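Local coordinates for protein cytochrome c (Pseudomonas aeruginosa, PDB 6RTE) that catalyses the dehydrogenation of dihydro-heme d1 during heme d1 biosynthesis, combining an eight-bladed beta-propeller with a cytochrome domain that carries heme c, at residues Y323-G328 and Q388-L393; V452-T455 and Y460-L463. One frame throughout, in Å; residues are numbered along the deposited sequence.

In the fold
Both contacts belong to the eight-bladed beta-propeller, but they work at different levels of it. Contact 1 is a side-chain contact between successive blades: residues 323-328 start strand 325-330 of one sheet, and residues 388-393 lead into the last strand of the next. Contact 2 is a backbone pairing inside a single blade, between its first two strands, 449-454 and 460-465. The blade built from residues 405-441 falls between them in sequence. Their centres are 27 Å apart and their nearest atoms about 14 Å, so they do not touch. None of the four segments falls within positions 46 to 198, the range containing the heme c pocket residues.

Contact 1: residues Y323-G328 and Q388-L393; sequences YRYLLG and QNWKPL
Trp390 turns the edge of its six-membered ring onto the face of Tyr325 in a T-shaped (edge-to-face) stack, joining two neighbouring blades of the beta-propeller. The evidence is the pair geometry: ring centroids lie 5.4 Å apart and the planes meet at 71°. The leading atom is Trp390 CZ2, 3.8 Å from Tyr325 CG; it sits above the Tyr325 plane toward the rim rather than over the ring centre. Trp390 CH2 settles beside the root of the same side chain, 4.0 Å from Tyr325 CB. Next along the rim, Trp390 CZ3 lies 3.8 Å from Leu327 CD2, so Tyr325 and Leu327, two apart on one strand, share three consecutive atoms of the benzo ring.

The backbones stay far apart: even the closest alpha carbons, Leu327 CA and Trp390 CA, are separated by 10.3 Å, and no hydrogen bond crosses. Side chains from both segments bridge the gap. Trp390 stands in the turn between strands 381-386 and 391-397 with positive phi (57°), and its chi1 of -49° carries the indole toward strand 325-330. Val338 and Ala348, from the two strands that follow 325-330 in its blade, also touch the indole. Beyond the stack, Arg324, salt-bridged to Glu340, bends its guanidinium back to the phenol, with NH1 (3.0 Å) and NH2 (2.9 Å) both meeting Tyr325 OH in weak, bent bonds.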
ATOM      1  N   TYR A 323       7.513 -19.145  -3.418  1.00 44.38           N
ATOM      2  CA  TYR A 323       6.205 -19.070  -2.769  1.00 40.61           C
ATOM      3  C   TYR A 323       5.858 -20.323  -1.969  1.00 44.12           C
ATOM      4  O   TYR A 323       4.698 -20.513  -1.586  1.00 43.58           O
ATOM      5  CB  TYR A 323       5.101 -18.767  -3.791  1.00 37.48           C
ATOM      6  CG  TYR A 323       5.159 -17.353  -4.300  1.00 36.14           C
ATOM      7  CD1 TYR A 323       5.975 -17.017  -5.374  1.00 38.43           C
ATOM      8  CD2 TYR A 323       4.427 -16.346  -3.700  1.00 35.20           C
ATOM      9  CE1 TYR A 323       6.044 -15.725  -5.842  1.00 39.54           C
ATOM     10  CE2 TYR A 323       4.494 -15.041  -4.158  1.00 37.71           C
ATOM     11  CZ  TYR A 323       5.309 -14.742  -5.234  1.00 41.31           C
ATOM     12  OH  TYR A 323       5.390 -13.456  -5.718  1.00 46.01           O
ATOM     13  N   ARG A 324       6.840 -21.176  -1.672  1.00 46.69           N
ATOM     14  CA  ARG A 324       6.573 -22.306  -0.791  1.00 51.42           C
ATOM     15  C   ARG A 324       6.532 -21.886   0.672  1.00 45.99           C
ATOM     16  O   ARG A 324       5.818 -22.503   1.469  1.00 48.09           O
ATOM     17  CB  ARG A 324       7.624 -23.406  -0.980  1.00 60.37           C
ATOM     18  CG  ARG A 324       7.251 -24.421  -2.053  1.00 66.35           C
ATOM     19  CD  ARG A 324       8.188 -25.632  -2.059  1.00 73.38           C
ATOM     20  NE  ARG A 324       8.109 -26.413  -0.821  1.00 77.80           N
ATOM     21  CZ  ARG A 324       9.090 -26.537   0.072  1.00 81.10           C
ATOM     22  NH1 ARG A 324      10.265 -25.942  -0.114  1.00 82.89           N
ATOM     23  NH2 ARG A 324       8.899 -27.275   1.159  1.00 82.34           N
ATOM     24  N   TYR A 325       7.263 -20.844   1.038  1.00 41.99           N
ATOM     25  CA  TYR A 325       7.327 -20.402   2.418  1.00 41.64           C
ATOM     26  C   TYR A 325       6.803 -18.982   2.552  1.00 40.84           C
ATOM     27  O   TYR A 325       6.955 -18.146   1.656  1.00 37.55           O
ATOM     28  CB  TYR A 325       8.752 -20.481   2.969  1.00 44.86           C
ATOM     29  CG  TYR A 325       9.282 -21.887   2.956  1.00 48.64           C
ATOM     30  CD1 TYR A 325       8.927 -22.790   3.950  1.00 50.90           C
ATOM     31  CD2 TYR A 325      10.117 -22.324   1.937  1.00 50.57           C
ATOM     32  CE1 TYR A 325       9.397 -24.081   3.933  1.00 55.00           C
ATOM     33  CE2 TYR A 325      10.593 -23.613   1.914  1.00 54.32           C
ATOM     34  CZ  TYR A 325      10.231 -24.490   2.911  1.00 56.82           C
ATOM     35  OH  TYR A 325      10.707 -25.780   2.886  1.00 60.74           O
ATOM     36  N   LEU A 326       6.180 -18.739   3.695  1.00 42.71           N
ATOM     37  CA  LEU A 326       5.644 -17.442   4.066  1.00 44.83           C
ATOM     38  C   LEU A 326       6.380 -16.978   5.308  1.00 48.43           C
ATOM     39  O   LEU A 326       6.486 -17.724   6.285  1.00 52.43           O
ATOM     40  CB  LEU A 326       4.136 -17.559   4.294  1.00 45.81           C
ATOM     41  CG  LEU A 326       3.323 -16.407   4.862  1.00 47.05           C
ATOM     42  CD1 LEU A 326       1.868 -16.628   4.473  1.00 45.16           C
ATOM     43  CD2 LEU A 326       3.466 -16.334   6.372  1.00 51.69           C
ATOM     44  N   LEU A 327       6.928 -15.769   5.255  1.00 47.72           N
ATOM     45  CA  LEU A 327       7.621 -15.174   6.387  1.00 52.00           C
ATOM     46  C   LEU A 327       6.733 -14.080   6.963  1.00 51.98           C
ATOM     47  O   LEU A 327       6.418 -13.102   6.273  1.00 53.47           O
ATOM     48  CB  LEU A 327       8.980 -14.610   5.983  1.00 55.07           C
ATOM     49  CG  LEU A 327      10.014 -15.629   5.498  1.00 59.59           C
ATOM     50  CD1 LEU A 327       9.737 -16.055   4.059  1.00 59.05           C
ATOM     51  CD2 LEU A 327      11.416 -15.064   5.634  1.00 62.89           C
ATOM     52  N   GLY A 328       6.323 -14.252   8.217  1.00 52.84           N
ATOM     53  CA  GLY A 328       5.451 -13.302   8.861  1.00 52.26           C
ATOM     54  C   GLY A 328       6.019 -12.831  10.184  1.00 55.87           C
ATOM     55  O   GLY A 328       6.897 -13.459  10.779  1.00 56.32           O
ATOM     56  N   GLN A 388      18.697 -20.786   3.086  1.00 89.46           N
ATOM     57  CA  GLN A 388      18.901 -22.230   3.144  1.00 92.17           C
ATOM     58  C   GLN A 388      18.568 -22.785   4.526  1.00 90.09           C
ATOM     59  O   GLN A 388      17.864 -23.795   4.649  1.00 93.75           O
ATOM     60  CB  GLN A 388      20.344 -22.566   2.764  1.00 94.40           C
ATOM     61  N   ASN A 389      19.054 -22.128   5.578  1.00 86.22           N
ATOM     62  CA  ASN A 389      18.849 -22.589   6.942  1.00 82.30           C
ATOM     63  C   ASN A 389      18.024 -21.630   7.790  1.00 81.69           C
ATOM     64  O   ASN A 389      17.798 -21.915   8.972  1.00 81.50           O
ATOM     65  CB  ASN A 389      20.202 -22.826   7.627  1.00 83.47           C
ATOM     66  N   TRP A 390      17.563 -20.512   7.228  1.00 79.64           N
ATOM     67  CA  TRP A 390      16.858 -19.484   7.995  1.00 78.94           C
ATOM     68  C   TRP A 390      17.710 -18.978   9.155  1.00 77.56           C
ATOM     69  O   TRP A 390      17.185 -18.556  10.189  1.00 78.86           O
ATOM     70  CB  TRP A 390      15.513 -19.999   8.511  1.00 79.49           C
ATOM     71  CG  TRP A 390      14.698 -20.670   7.454  1.00 80.08           C
ATOM     72  CD1 TRP A 390      14.473 -22.008   7.319  1.00 82.28           C
ATOM     73  CD2 TRP A 390      14.008 -20.035   6.372  1.00 78.51           C
ATOM     74  NE1 TRP A 390      13.681 -22.247   6.224  1.00 81.46           N
ATOM     75  CE2 TRP A 390      13.383 -21.052   5.623  1.00 79.07           C
ATOM     76  CE3 TRP A 390      13.856 -18.705   5.965  1.00 76.71           C
ATOM     77  CZ2 TRP A 390      12.617 -20.780   4.492  1.00 76.92           C
ATOM     78  CZ3 TRP A 390      13.093 -18.438   4.846  1.00 74.80           C
ATOM     79  CH2 TRP A 390      12.487 -19.470   4.119  1.00 74.95           C
ATOM     80  N   LYS A 391      19.034 -19.021   8.993  1.00 77.41           N
ATOM     81  CA  LYS A 391      19.955 -18.531  10.010  1.00 78.38           C
ATOM     82  C   LYS A 391      20.383 -17.112   9.675  1.00 83.67           C
ATOM     83  O   LYS A 391      20.760 -16.848   8.524  1.00 79.99           O
ATOM     84  CB  LYS A 391      21.183 -19.436  10.096  1.00 79.86           C
ATOM     85  N   PRO A 392      20.333 -16.169  10.617  1.00 88.69           N
ATOM     86  CA  PRO A 392      20.790 -14.808  10.306  1.00 92.12           C
ATOM     87  C   PRO A 392      22.245 -14.793   9.857  1.00 93.00           C
ATOM     88  O   PRO A 392      23.095 -15.494  10.409  1.00 95.37           O
ATOM     89  CB  PRO A 392      20.597 -14.057  11.630  1.00 93.15           C
ATOM     90  CG  PRO A 392      19.517 -14.804  12.330  1.00 92.67           C
ATOM     91  CD  PRO A 392      19.724 -16.246  11.959  1.00 93.36           C
ATOM     92  N   LEU A 393      22.520 -13.981   8.836  1.00 91.44           N
ATOM     93  CA  LEU A 393      23.857 -13.844   8.271  1.00 92.21           C
ATOM     94  C   LEU A 393      24.588 -12.614   8.797  1.00 87.47           C
ATOM     95  O   LEU A 393      25.721 -12.725   9.275  1.00 90.99           O
ATOM     96  CB  LEU A 393      23.780 -13.787   6.739  1.00 93.07           C
ATOM     97  CG  LEU A 393      24.074 -15.098   6.005  1.00 95.42           C
ATOM     98  CD1 LEU A 393      23.648 -15.024   4.545  1.00 93.85           C
ATOM     99  CD2 LEU A 393      25.554 -15.447   6.106  1.00 98.76           C
TER

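Contact 2: residues V452-T455 and Y460-L463; sequences VEFT and YALL
Val452 and Leu463 lie side by side on one face of this beta hairpin, with Val452 CG2 3.8 Å from Leu463 CD1. The same apolar patch continues through Ala461, whose CB is 4.0 Å from Val452 CG1 and 3.8 Å from Phe454 CE2. It belongs to the first two strands of a propeller blade, antiparallel with a 151° angle between their directions; Trp415 extends the patch by meeting the Phe454 ring edge-to-face.

Between the non-hydrogen-bonded pairs Val452-Leu463 and Phe454-Ala461, Glu453 and Leu462 form the hydrogen-bonded pair. Leu462 N reaches Glu453 O at 2.7 Å, whereas the return bond from Glu453 N to Leu462 O is longer, 3.2 Å. Toward the turn, Tyr460 O accepts Thr455 N at 3.0 Å and is also approached by Phe454 CA.

At the polar end a side chain takes over from the backbone. Thr455 places OG1 between its own N and carbonyl carbon (chi1 51°), where Tyr460 N donates to it at 3.1 Å; its CG2 packs on Tyr460 CB, at 3.9 Å, beside the ring edge. Asp457 in the turn bonds to the same hydroxyl. Glu453 leaves the sheet on the face shared with Leu462, and its carboxylate meets Arg406 through OE1 and the Asn496 backbone N through OE2. The Thr455 hydroxyl and the Glu453 carboxylate, both on buried residues, are thus partnered: the hydroxyl ties strand to turn, while Arg406 and the Asn496 N-H together probably offset the cost of burying a carboxylate.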
ATOM      1  N   VAL A 452      12.263   3.592  -3.507  1.00 42.37           N
ATOM      2  CA  VAL A 452      13.059   3.543  -4.725  1.00 42.72           C
ATOM      3  C   VAL A 452      12.379   2.595  -5.703  1.00 37.77           C
ATOM      4  O   VAL A 452      11.966   1.493  -5.321  1.00 37.24           O
ATOM      5  CB  VAL A 452      14.500   3.085  -4.429  1.00 44.04           C
ATOM      6  CG1 VAL A 452      15.298   2.903  -5.725  1.00 48.91           C
ATOM      7  CG2 VAL A 452      15.190   4.077  -3.492  1.00 44.34           C
ATOM      8  N   GLU A 453      12.252   3.030  -6.952  1.00 37.49           N
ATOM      9  CA  GLU A 453      11.813   2.183  -8.055  1.00 37.55           C
ATOM     10  C   GLU A 453      12.759   2.407  -9.228  1.00 36.91           C
ATOM     11  O   GLU A 453      13.290   3.506  -9.402  1.00 37.45           O
ATOM     12  CB  GLU A 453      10.366   2.499  -8.465  1.00 36.42           C
ATOM     13  CG  GLU A 453       9.771   1.558  -9.501  1.00 36.91           C
ATOM     14  CD  GLU A 453       9.260   0.267  -8.900  1.00 37.34           C
ATOM     15  OE1 GLU A 453       9.615  -0.026  -7.741  1.00 41.15           O
ATOM     16  OE2 GLU A 453       8.499  -0.446  -9.576  1.00 38.30           O
ATOM     17  N   PHE A 454      12.975   1.357 -10.023  1.00 36.34           N
ATOM     18  CA  PHE A 454      13.870   1.407 -11.171  1.00 37.02           C
ATOM     19  C   PHE A 454      13.092   1.423 -12.484  1.00 36.20           C
ATOM     20  O   PHE A 454      11.930   1.016 -12.549  1.00 34.90           O
ATOM     21  CB  PHE A 454      14.825   0.200 -11.182  1.00 38.70           C
ATOM     22  CG  PHE A 454      15.718   0.113  -9.978  1.00 40.90           C
ATOM     23  CD1 PHE A 454      15.300  -0.563  -8.843  1.00 40.33           C
ATOM     24  CD2 PHE A 454      16.974   0.689  -9.991  1.00 44.97           C
ATOM     25  CE1 PHE A 454      16.113  -0.650  -7.730  1.00 43.23           C
ATOM     26  CE2 PHE A 454      17.805   0.606  -8.876  1.00 48.51           C
ATOM     27  CZ  PHE A 454      17.371  -0.065  -7.746  1.00 47.63           C
ATOM     28  N   THR A 455      13.762   1.896 -13.536  1.00 37.81           N
ATOM     29  CA  THR A 455      13.310   1.642 -14.899  1.00 39.15           C
ATOM     30  C   THR A 455      13.340   0.142 -15.175  1.00 40.26           C
ATOM     31  O   THR A 455      13.984  -0.634 -14.461  1.00 42.32           O
ATOM     32  CB  THR A 455      14.195   2.356 -15.918  1.00 39.72           C
ATOM     33  OG1 THR A 455      15.573   2.049 -15.652  1.00 41.32           O
ATOM     34  CG2 THR A 455      13.991   3.866 -15.870  1.00 39.75           C
ATOM     35  N   TYR A 460      18.099   3.404 -14.346  1.00 46.56           N
ATOM     36  CA  TYR A 460      17.816   4.581 -13.535  1.00 45.30           C
ATOM     37  C   TYR A 460      16.984   4.196 -12.323  1.00 42.78           C
ATOM     38  O   TYR A 460      16.182   3.262 -12.371  1.00 41.26           O
ATOM     39  CB  TYR A 460      17.076   5.659 -14.336  1.00 43.37           C
ATOM     40  CG  TYR A 460      17.851   6.166 -15.526  1.00 43.81           C
ATOM     41  CD1 TYR A 460      18.812   7.156 -15.380  1.00 46.28           C
ATOM     42  CD2 TYR A 460      17.622   5.655 -16.797  1.00 43.55           C
ATOM     43  CE1 TYR A 460      19.525   7.623 -16.469  1.00 49.36           C
ATOM     44  CE2 TYR A 460      18.328   6.116 -17.889  1.00 46.35           C
ATOM     45  CZ  TYR A 460      19.277   7.099 -17.718  1.00 50.47           C
ATOM     46  OH  TYR A 460      19.984   7.564 -18.801  1.00 55.71           O
ATOM     47  N   ALA A 461      17.184   4.940 -11.234  1.00 42.56           N
ATOM     48  CA  ALA A 461      16.448   4.753  -9.993  1.00 43.02           C
ATOM     49  C   ALA A 461      15.709   6.041  -9.660  1.00 42.50           C
ATOM     50  O   ALA A 461      16.255   7.136  -9.811  1.00 43.01           O
ATOM     51  CB  ALA A 461      17.390   4.366  -8.845  1.00 47.32           C
ATOM     52  N   LEU A 462      14.465   5.906  -9.212  1.00 41.36           N
ATOM     53  CA  LEU A 462      13.594   7.050  -8.945  1.00 42.12           C
ATOM     54  C   LEU A 462      13.293   7.106  -7.450  1.00 40.96           C
ATOM     55  O   LEU A 462      12.628   6.212  -6.909  1.00 39.23           O
ATOM     56  CB  LEU A 462      12.311   6.959  -9.765  1.00 43.22           C
ATOM     57  CG  LEU A 462      12.467   7.325 -11.245  1.00 46.23           C
ATOM     58  CD1 LEU A 462      13.301   6.299 -12.005  1.00 46.24           C
ATOM     59  CD2 LEU A 462      11.100   7.495 -11.883  1.00 46.66           C
ATOM     60  N   LEU A 463      13.778   8.161  -6.797  1.00 42.64           N
ATOM     61  CA  LEU A 463      13.644   8.365  -5.362  1.00 44.66           C
ATOM     62  C   LEU A 463      12.609   9.446  -5.070  1.00 43.14           C
ATOM     63  O   LEU A 463      12.468  10.412  -5.823  1.00 42.66           O
ATOM     64  CB  LEU A 463      14.991   8.775  -4.746  1.00 49.27           C
ATOM     65  CG  LEU A 463      16.031   7.682  -4.483  1.00 53.05           C
ATOM     66  CD1 LEU A 463      16.373   6.871  -5.730  1.00 52.51           C
ATOM     67  CD2 LEU A 463      17.296   8.314  -3.894  1.00 57.39           C
TER